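PDB 3U4Y: uncharacterized protein from Desulfotomaculum acetoxidans, which is of unknown function but folds as a seven-bladed beta-propeller of the lactonase family, so a related enzymatic or binding role is possible. Local coordinates for residues A[38-46]-A[56-65]. Sequence-based numbering, arbitrary orientation.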
# COMPACT_ATOMS: atom_id res chain seq x y z
N LEU A 38 -1.26 17.21 -12.52
CA LEU A 38 -1.50 18.34 -11.63
C LEU A 38 -0.25 19.10 -11.13
O LEU A 38 -0.38 20.11 -10.45
CB LEU A 38 -2.29 17.90 -10.40
CG LEU A 38 -3.74 17.47 -10.60
CD1 LEU A 38 -3.85 15.96 -10.53
CD2 LEU A 38 -4.60 18.10 -9.53
N GLY A 39 0.93 18.59 -11.46
CA GLY A 39 2.17 19.20 -11.01
C GLY A 39 2.41 19.08 -9.52
O GLY A 39 2.76 20.07 -8.87
N TYR A 40 2.22 17.89 -8.97
CA TYR A 40 2.59 17.63 -7.57
C TYR A 40 3.63 16.54 -7.45
O TYR A 40 3.98 15.86 -8.41
CB TYR A 40 1.40 17.26 -6.70
CG TYR A 40 0.49 18.40 -6.34
CD1 TYR A 40 0.63 19.06 -5.14
CD2 TYR A 40 -0.53 18.79 -7.19
CE1 TYR A 40 -0.21 20.09 -4.81
CE2 TYR A 40 -1.36 19.83 -6.87
CZ TYR A 40 -1.20 20.48 -5.68
OH TYR A 40 -2.05 21.52 -5.36
N ASP A 41 4.07 16.38 -6.21
CA ASP A 41 5.14 15.49 -5.82
C ASP A 41 4.56 14.10 -5.43
O ASP A 41 4.69 13.64 -4.28
CB ASP A 41 5.82 16.17 -4.62
CG ASP A 41 7.14 15.57 -4.29
OD1 ASP A 41 7.83 15.12 -5.23
OD2 ASP A 41 7.49 15.56 -3.10
N PHE A 42 3.91 13.44 -6.38
CA PHE A 42 3.06 12.27 -6.09
C PHE A 42 3.80 11.02 -5.59
O PHE A 42 4.88 10.69 -6.06
CB PHE A 42 2.20 11.90 -7.30
CG PHE A 42 1.08 12.86 -7.57
CD1 PHE A 42 0.39 13.47 -6.53
CD2 PHE A 42 0.71 13.16 -8.88
CE1 PHE A 42 -0.64 14.35 -6.79
CE2 PHE A 42 -0.32 14.04 -9.15
CZ PHE A 42 -0.99 14.64 -8.10
N VAL A 43 3.18 10.32 -4.64
CA VAL A 43 3.78 9.13 -4.06
C VAL A 43 2.88 7.89 -4.18
O VAL A 43 3.13 7.03 -5.02
CB VAL A 43 4.23 9.35 -2.58
CG1 VAL A 43 4.97 8.14 -2.07
CG2 VAL A 43 5.13 10.59 -2.47
N ASP A 44 1.84 7.79 -3.35
CA ASP A 44 1.00 6.58 -3.30
C ASP A 44 -0.48 6.90 -3.57
O ASP A 44 -0.86 8.07 -3.65
CB ASP A 44 1.16 5.86 -1.95
CG ASP A 44 0.77 4.38 -2.01
OD1 ASP A 44 0.23 3.85 -1.00
OD2 ASP A 44 1.01 3.74 -3.05
N THR A 45 -1.29 5.85 -3.73
CA THR A 45 -2.74 5.95 -3.93
C THR A 45 -3.50 4.89 -3.17
O THR A 45 -3.02 3.77 -2.97
CB THR A 45 -3.18 5.72 -5.39
OG1 THR A 45 -2.25 4.84 -6.04
CG2 THR A 45 -3.27 6.99 -6.14
N ALA A 46 -4.72 5.24 -2.78
CA ALA A 46 -5.68 4.26 -2.30
C ALA A 46 -6.90 4.39 -3.18
O ALA A 46 -7.01 5.34 -3.93
CB ALA A 46 -6.03 4.52 -0.86
N VAL A 56 -4.70 10.42 -3.85
CA VAL A 56 -3.26 10.47 -4.14
C VAL A 56 -2.54 11.39 -3.16
O VAL A 56 -3.07 12.41 -2.76
CB VAL A 56 -2.95 10.95 -5.58
CG1 VAL A 56 -1.59 10.45 -6.00
CG2 VAL A 56 -3.96 10.42 -6.54
N THR A 57 -1.33 11.02 -2.78
CA THR A 57 -0.57 11.78 -1.80
C THR A 57 0.62 12.48 -2.45
O THR A 57 1.00 12.17 -3.57
CB THR A 57 -0.06 10.86 -0.66
OG1 THR A 57 0.51 9.69 -1.23
CG2 THR A 57 -1.20 10.46 0.27
N SER A 58 1.20 13.45 -1.74
CA SER A 58 2.42 14.06 -2.22
C SER A 58 3.32 14.38 -1.04
O SER A 58 2.86 14.65 0.08
CB SER A 58 2.14 15.30 -3.08
OG SER A 58 1.55 16.35 -2.34
N ASP A 59 4.62 14.32 -1.32
CA ASP A 59 5.65 14.40 -0.30
C ASP A 59 5.98 15.84 0.03
O ASP A 59 5.48 16.39 1.01
CB ASP A 59 6.90 13.68 -0.81
CG ASP A 59 7.93 13.46 0.27
OD1 ASP A 59 7.57 13.64 1.45
OD2 ASP A 59 9.07 13.07 -0.05
N PHE A 60 6.83 16.45 -0.81
CA PHE A 60 7.40 17.78 -0.57
C PHE A 60 6.35 18.86 -0.85
O PHE A 60 6.39 19.95 -0.26
CB PHE A 60 8.70 17.94 -1.40
CG PHE A 60 9.21 19.35 -1.51
CD1 PHE A 60 9.33 20.17 -0.40
CD2 PHE A 60 9.61 19.86 -2.75
CE1 PHE A 60 9.81 21.48 -0.52
CE2 PHE A 60 10.09 21.16 -2.87
CZ PHE A 60 10.19 21.97 -1.76
N CYS A 61 5.39 18.53 -1.71
CA CYS A 61 4.24 19.40 -1.92
C CYS A 61 3.18 19.26 -0.80
O CYS A 61 2.20 19.99 -0.78
CB CYS A 61 3.61 19.14 -3.30
SG CYS A 61 4.55 19.78 -4.74
N GLN A 62 3.38 18.33 0.12
CA GLN A 62 2.42 18.01 1.19
C GLN A 62 0.93 18.21 0.87
O GLN A 62 0.17 18.73 1.69
CB GLN A 62 2.78 18.71 2.50
CG GLN A 62 2.81 20.20 2.46
CD GLN A 62 3.58 20.77 3.64
OE1 GLN A 62 4.80 20.62 3.71
NE2 GLN A 62 2.88 21.40 4.57
N THR A 63 0.51 17.74 -0.29
CA THR A 63 -0.87 17.89 -0.70
C THR A 63 -1.58 16.58 -1.04
O THR A 63 -1.07 15.78 -1.81
CB THR A 63 -0.96 18.81 -1.91
OG1 THR A 63 -0.43 20.09 -1.56
CG2 THR A 63 -2.40 18.94 -2.38
N LEU A 64 -2.76 16.38 -0.46
CA LEU A 64 -3.60 15.25 -0.83
C LEU A 64 -4.66 15.65 -1.86
O LEU A 64 -5.35 16.65 -1.68
CB LEU A 64 -4.28 14.68 0.41
CG LEU A 64 -5.27 13.52 0.19
CD1 LEU A 64 -5.05 12.40 1.19
CD2 LEU A 64 -6.70 14.01 0.25
N VAL A 65 -4.79 14.89 -2.94
CA VAL A 65 -5.87 15.12 -3.90
C VAL A 65 -6.88 13.96 -3.94
O VAL A 65 -6.49 12.80 -3.81
CB VAL A 65 -5.33 15.39 -5.32
CG1 VAL A 65 -4.09 16.23 -5.26
CG2 VAL A 65 -5.02 14.10 -6.02
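Phe42 packs on Val56 on the buried face of an antiparallel strand pair, the first two strands of a four-stranded propeller blade. With CG anti to its own carbonyl carbon (chi1 -72°), Phe42 meets Val56 CG1 4.1 Å from the ring centroid in an off-centre CH-pi contact. Val65 CG1, from strand 63-68, comes to the ring edge. Thr45 CG2 and Val56 CG2 lie 3.5 Å apart, and Val15 of strand 11-16 in the adjoining blade touches Phe42, Thr45 and Val56.

At a beta bulge, Val43 and Asp44 both face Thr57. Thr57 O accepts Val43 N from above the carbonyl plane, OG1 takes Asp44 N at 3.1 Å while also bonding Ala87 O, and Thr57 N bonds Asp44 O.

The looser, solvent side is Tyr40, Cys61 and Phe60, whose ring leads away, poorly ordered. Tyr40 CD1 meets Cys61 CB at 3.5 Å, and Thr63 lies obliquely by CE1. Asp41 grips the turn: its O accepts buried Asp59 N, and the anti lone pair of OD2 accepts Phe60 N, modelled unreliably short. Asp41 OD2 and Asp59 OD2 are 4.2 Å apart; Phe60 N on the former and a weak bond from Leu104 N to the latter probably offset part of their repulsion.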